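Local coordinates for protein maleate cis-trans isomerase (Pseudomonas putida, PDB 4FQ5) that probably catalyses the cis-trans isomerisation of the double bond of maleate to give fumarate, working as a homodimer, at residues T210-V222 and I230-A244. The protein carries 1 engineered substitution. Numbering follows the deposited sequence.
Engineered in segment 210-222: Ala221 (natural residue Cys). With MAE (maleic acid), chain C.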
loop_
_atom_site.group_PDB
_atom_site.type_symbol
_atom_site.label_atom_id
_atom_site.label_comp_id
_atom_site.label_asym_id
_atom_site.label_seq_id
_atom_site.Cartn_x
_atom_site.Cartn_y
_atom_site.Cartn_z
ATOM N N THR A 210 33.213 5.344 -14.876
ATOM C CA THR A 210 32.193 4.297 -15.002
ATOM C C THR A 210 31.947 3.862 -16.449
ATOM O O THR A 210 31.134 2.972 -16.701
ATOM C CB THR A 210 30.853 4.703 -14.346
ATOM O OG1 THR A 210 30.378 5.922 -14.925
ATOM C CG2 THR A 210 31.007 4.888 -12.842
ATOM N N ASP A 211 32.655 4.480 -17.391
ATOM C CA ASP A 211 32.559 4.099 -18.800
ATOM C C ASP A 211 33.151 2.715 -19.083
ATOM O O ASP A 211 32.666 2.007 -19.959
ATOM C CB ASP A 211 33.206 5.161 -19.701
ATOM C CG ASP A 211 34.673 5.410 -19.365
ATOM O OD1 ASP A 211 34.979 6.471 -18.779
ATOM O OD2 ASP A 211 35.521 4.547 -19.683
ATOM N N ASP A 212 34.192 2.340 -18.338
ATOM C CA ASP A 212 34.892 1.063 -18.542
ATOM C C ASP A 212 34.376 -0.050 -17.621
ATOM O O ASP A 212 35.052 -1.057 -17.390
ATOM C CB ASP A 212 36.402 1.254 -18.341
ATOM C CG ASP A 212 36.781 1.475 -16.878
ATOM O OD1 ASP A 212 36.017 2.130 -16.136
ATOM O OD2 ASP A 212 37.855 0.987 -16.473
ATOM N N VAL A 213 33.169 0.138 -17.106
ATOM C CA VAL A 213 32.598 -0.749 -16.104
ATOM C C VAL A 213 31.288 -1.343 -16.635
ATOM O O VAL A 213 30.603 -0.705 -17.434
ATOM C CB VAL A 213 32.430 0.048 -14.787
ATOM C CG1 VAL A 213 31.081 -0.171 -14.131
ATOM C CG2 VAL A 213 33.600 -0.212 -13.846
ATOM N N ASP A 214 30.954 -2.567 -16.224
ATOM C CA ASP A 214 29.703 -3.203 -16.663
ATOM C C ASP A 214 28.524 -2.935 -15.720
ATOM O O ASP A 214 27.373 -2.865 -16.153
ATOM C CB ASP A 214 29.884 -4.711 -16.845
ATOM C CG ASP A 214 30.824 -5.064 -17.990
ATOM O OD1 ASP A 214 30.980 -4.253 -18.931
ATOM O OD2 ASP A 214 31.399 -6.172 -17.948
ATOM N N ALA A 215 28.816 -2.806 -14.430
ATOM C CA ALA A 215 27.794 -2.514 -13.434
ATOM C C ALA A 215 28.399 -1.695 -12.307
ATOM O O ALA A 215 29.610 -1.732 -12.086
ATOM C CB ALA A 215 27.174 -3.804 -12.899
ATOM N N ILE A 216 27.550 -0.945 -11.611
ATOM C CA ILE A 216 27.978 -0.092 -10.515
ATOM C C ILE A 216 27.368 -0.627 -9.227
ATOM O O ILE A 216 26.148 -0.843 -9.143
ATOM C CB ILE A 216 27.561 1.380 -10.741
ATOM C CG1 ILE A 216 28.257 1.953 -11.984
ATOM C CG2 ILE A 216 27.879 2.237 -9.522
ATOM C CD1 ILE A 216 27.567 3.166 -12.588
ATOM N N VAL A 217 28.228 -0.868 -8.240
ATOM C CA VAL A 217 27.784 -1.244 -6.910
ATOM C C VAL A 217 27.724 0.041 -6.104
ATOM O O VAL A 217 28.754 0.542 -5.636
ATOM C CB VAL A 217 28.727 -2.279 -6.250
ATOM C CG1 VAL A 217 28.264 -2.609 -4.837
ATOM C CG2 VAL A 217 28.797 -3.547 -7.089
ATOM N N ILE A 218 26.512 0.579 -5.971
ATOM C CA ILE A 218 26.280 1.863 -5.312
ATOM C C ILE A 218 26.530 1.789 -3.801
ATOM O O ILE A 218 26.847 2.798 -3.173
ATOM C CB ILE A 218 24.861 2.418 -5.627
ATOM C CG1 ILE A 218 24.715 3.869 -5.160
ATOM C CG2 ILE A 218 23.767 1.527 -5.035
ATOM C CD1 ILE A 218 23.575 4.627 -5.819
ATOM N N SER A 219 26.363 0.597 -3.229
ATOM C CA SER A 219 26.741 0.339 -1.841
ATOM C C SER A 219 27.061 -1.135 -1.669
ATOM O O SER A 219 26.206 -1.996 -1.923
ATOM C CB SER A 219 25.632 0.744 -0.861
ATOM O OG SER A 219 26.066 0.540 0.480
ATOM N N ALA A 220 28.297 -1.420 -1.261
ATOM C CA ALA A 220 28.694 -2.780 -0.894
ATOM C C ALA A 220 28.195 -3.087 0.508
ATOM O O ALA A 220 28.058 -4.247 0.888
ATOM C CB ALA A 220 30.208 -2.936 -0.964
ATOM N N ALA A 221 27.927 -2.037 1.273
ATOM C CA ALA A 221 27.429 -2.170 2.630
ATOM C C ALA A 221 25.916 -2.130 2.666
ATOM O O ALA A 221 25.256 -1.550 1.798
ATOM C CB ALA A 221 27.992 -1.079 3.517
ATOM N N VAL A 222 25.384 -2.722 3.719
ATOM C CA VAL A 222 23.967 -2.865 3.897
ATOM C C VAL A 222 23.430 -1.779 4.845
ATOM O O VAL A 222 22.229 -1.517 4.880
ATOM C CB VAL A 222 23.697 -4.327 4.318
ATOM C CG1 VAL A 222 22.856 -4.445 5.573
ATOM C CG2 VAL A 222 23.142 -5.123 3.145
ATOM N N ILE A 230 19.150 4.795 -6.591
ATOM C CA ILE A 230 19.458 3.770 -7.593
ATOM C C ILE A 230 18.992 4.117 -9.012
ATOM O O ILE A 230 19.773 4.016 -9.971
ATOM C CB ILE A 230 18.923 2.379 -7.173
ATOM C CG1 ILE A 230 19.760 1.834 -6.003
ATOM C CG2 ILE A 230 18.921 1.418 -8.357
ATOM C CD1 ILE A 230 19.299 0.499 -5.457
ATOM N N THR A 231 17.729 4.517 -9.148
ATOM C CA THR A 231 17.163 4.785 -10.475
ATOM C C THR A 231 17.783 6.031 -11.102
ATOM O O THR A 231 18.052 6.045 -12.299
ATOM C CB THR A 231 15.622 4.897 -10.459
ATOM O OG1 THR A 231 15.222 5.918 -9.534
ATOM C CG2 THR A 231 14.997 3.581 -10.048
ATOM N N MET A 232 18.012 7.058 -10.279
ATOM C CA MET A 232 18.710 8.280 -10.692
ATOM C C MET A 232 20.085 7.963 -11.273
ATOM O O MET A 232 20.424 8.422 -12.362
ATOM C CB MET A 232 18.880 9.229 -9.504
ATOM C CG MET A 232 17.671 10.088 -9.192
ATOM S SD MET A 232 17.842 10.863 -7.575
ATOM C CE MET A 232 16.490 12.045 -7.595
ATOM N N VAL A 233 20.862 7.163 -10.541
ATOM C CA VAL A 233 22.215 6.787 -10.967
ATOM C C VAL A 233 22.224 5.948 -12.247
ATOM O O VAL A 233 23.099 6.128 -13.095
ATOM C CB VAL A 233 23.014 6.099 -9.834
ATOM C CG1 VAL A 233 24.360 5.595 -10.343
ATOM C CG2 VAL A 233 23.226 7.074 -8.685
ATOM N N GLU A 234 21.251 5.051 -12.395
ATOM C CA GLU A 234 21.082 4.321 -13.647
ATOM C C GLU A 234 20.803 5.262 -14.819
ATOM O O GLU A 234 21.343 5.070 -15.915
ATOM C CB GLU A 234 19.972 3.274 -13.537
ATOM C CG GLU A 234 20.376 2.072 -12.706
ATOM C CD GLU A 234 19.493 0.861 -12.900
ATOM O OE1 GLU A 234 20.003 -0.254 -12.670
ATOM O OE2 GLU A 234 18.308 1.017 -13.277
ATOM N N ALA A 235 19.961 6.270 -14.583
ATOM C CA ALA A 235 19.626 7.255 -15.614
ATOM C C ALA A 235 20.854 8.080 -15.997
ATOM O O ALA A 235 21.106 8.312 -17.178
ATOM C CB ALA A 235 18.497 8.164 -15.144
ATOM N N GLN A 236 21.618 8.499 -14.990
ATOM C CA GLN A 236 22.797 9.341 -15.194
ATOM C C GLN A 236 23.958 8.614 -15.867
ATOM O O GLN A 236 24.660 9.203 -16.696
ATOM C CB GLN A 236 23.269 9.926 -13.864
ATOM C CG GLN A 236 22.383 11.034 -13.328
ATOM C CD GLN A 236 22.523 11.223 -11.829
ATOM O OE1 GLN A 236 21.735 11.935 -11.212
ATOM N NE2 GLN A 236 23.525 10.583 -11.234
ATOM N N THR A 237 24.157 7.342 -15.513
ATOM C CA THR A 237 25.329 6.587 -15.976
ATOM C C THR A 237 25.032 5.656 -17.154
ATOM O O THR A 237 25.942 5.294 -17.903
ATOM C CB THR A 237 25.960 5.746 -14.838
ATOM O OG1 THR A 237 25.050 4.707 -14.449
ATOM C CG2 THR A 237 26.295 6.614 -13.629
ATOM N N ARG A 238 23.761 5.273 -17.297
ATOM C CA ARG A 238 23.305 4.246 -18.254
ATOM C C ARG A 238 23.956 2.872 -18.030
ATOM O O ARG A 238 24.056 2.051 -18.952
ATOM C CB ARG A 238 23.437 4.712 -19.714
ATOM C CG ARG A 238 22.377 4.117 -20.633
ATOM C CD ARG A 238 21.250 5.101 -20.918
ATOM N NE ARG A 238 21.279 5.547 -22.312
ATOM C CZ ARG A 238 20.742 6.677 -22.766
ATOM N NH1 ARG A 238 20.122 7.517 -21.945
ATOM N NH2 ARG A 238 20.828 6.973 -24.057
ATOM N N LYS A 239 24.379 2.630 -16.793
ATOM C CA LYS A 239 24.872 1.325 -16.373
ATOM C C LYS A 239 23.921 0.698 -15.346
ATOM O O LYS A 239 23.241 1.414 -14.615
ATOM C CB LYS A 239 26.287 1.449 -15.789
ATOM C CG LYS A 239 27.427 1.054 -16.730
ATOM C CD LYS A 239 27.445 1.829 -18.036
ATOM C CE LYS A 239 28.817 1.799 -18.706
ATOM N NZ LYS A 239 29.153 0.488 -19.330
ATOM N N PRO A 240 23.857 -0.646 -15.307
ATOM C CA PRO A 240 23.125 -1.301 -14.228
ATOM C C PRO A 240 23.708 -0.906 -12.877
ATOM O O PRO A 240 24.939 -0.829 -12.721
ATOM C CB PRO A 240 23.362 -2.789 -14.489
ATOM C CG PRO A 240 23.647 -2.878 -15.950
ATOM C CD PRO A 240 24.358 -1.609 -16.304
ATOM N N VAL A 241 22.827 -0.623 -11.924
ATOM C CA VAL A 241 23.243 -0.289 -10.571
ATOM C C VAL A 241 22.641 -1.303 -9.612
ATOM O O VAL A 241 21.442 -1.597 -9.672
ATOM C CB VAL A 241 22.825 1.142 -10.181
ATOM C CG1 VAL A 241 23.148 1.440 -8.724
ATOM C CG2 VAL A 241 23.502 2.160 -11.087
ATOM N N ILE A 242 23.491 -1.855 -8.749
ATOM C CA ILE A 242 23.054 -2.770 -7.707
ATOM C C ILE A 242 23.610 -2.324 -6.370
ATOM O O ILE A 242 24.520 -1.492 -6.308
ATOM C CB ILE A 242 23.492 -4.228 -7.983
ATOM C CG1 ILE A 242 25.025 -4.334 -8.053
ATOM C CG2 ILE A 242 22.811 -4.747 -9.240
ATOM C CD1 ILE A 242 25.534 -5.740 -8.291
ATOM N N SER A 243 23.042 -2.879 -5.304
ATOM C CA SER A 243 23.533 -2.665 -3.957
ATOM C C SER A 243 23.485 -4.006 -3.252
ATOM O O SER A 243 22.800 -4.922 -3.719
ATOM C CB SER A 243 22.655 -1.657 -3.219
ATOM O OG SER A 243 21.350 -2.175 -3.025
ATOM N N ALA A 244 24.207 -4.128 -2.137
ATOM C CA ALA A 244 24.159 -5.354 -1.339
ATOM C C ALA A 244 22.711 -5.689 -0.957
ATOM O O ALA A 244 22.308 -6.846 -1.009
ATOM C CB ALA A 244 25.025 -5.222 -0.095
HETATM C C1 MAE C . 26.422 -3.072 7.909
HETATM O O1 MAE C . 25.619 -2.710 8.784
HETATM O O2 MAE C . 26.595 -2.467 6.840
HETATM C C2 MAE C . 27.230 -4.271 8.178
HETATM C C3 MAE C . 27.893 -4.952 7.261
HETATM C C4 MAE C . 27.910 -4.637 5.814
HETATM O O3 MAE C . 28.966 -4.255 5.318
HETATM O O4 MAE C . 26.908 -4.792 5.107
HETATM O O HOH W 1 29.094 5.307 -17.127
HETATM O O HOH W 2 30.419 2.229 -21.670
#
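Strands 215-217 and 241-243 pair in parallel as the two ends of a beta-alpha-beta unit whose helix, 230-237, packs back over one face of the pair. Ile216 is gripped twice by segment 230-244: its N donates to Pro240 O (2.8 Å) and its O accepts from Ile242 N (2.9 Å). Ile218 N then bonds to Ile242 O, and Ala244 N reaches Ser219 O at 2.9 Å. On the helix side, Ile218 holds CG1 anti to its backbone N (chi1 -169°), which sends CD1 across to Val233 CG2 at 3.8 Å, while its CB and CG2 lie against Val241 CG1. Ile216 CD1 meets Thr237 tip to tip, 3.5 Å from OG1, a hydroxyl already bonded to Val233 O and accepting from Lys239 N in an ST turn. The side chain of Lys239 kinks at its second torsion (chi2 57°) and again at its last, bringing NZ to 2.7 Å from Val213 O, almost in line with the carbonyl. Near the active site, Val222 CG2 rests on Ala244 CB, and Val222 N donates to maleate O4 (2.9 Å). The adjacent Ala221 is engineered, replacing the cysteine predicted to be the proton donor. Strand 153-158 flanks 215-217 on the edge away from 241-243, Ile205 of helix 201-206 packs against Ile216, Ile218 and Val233, and helix 138-149 covers Ile242 on the other face.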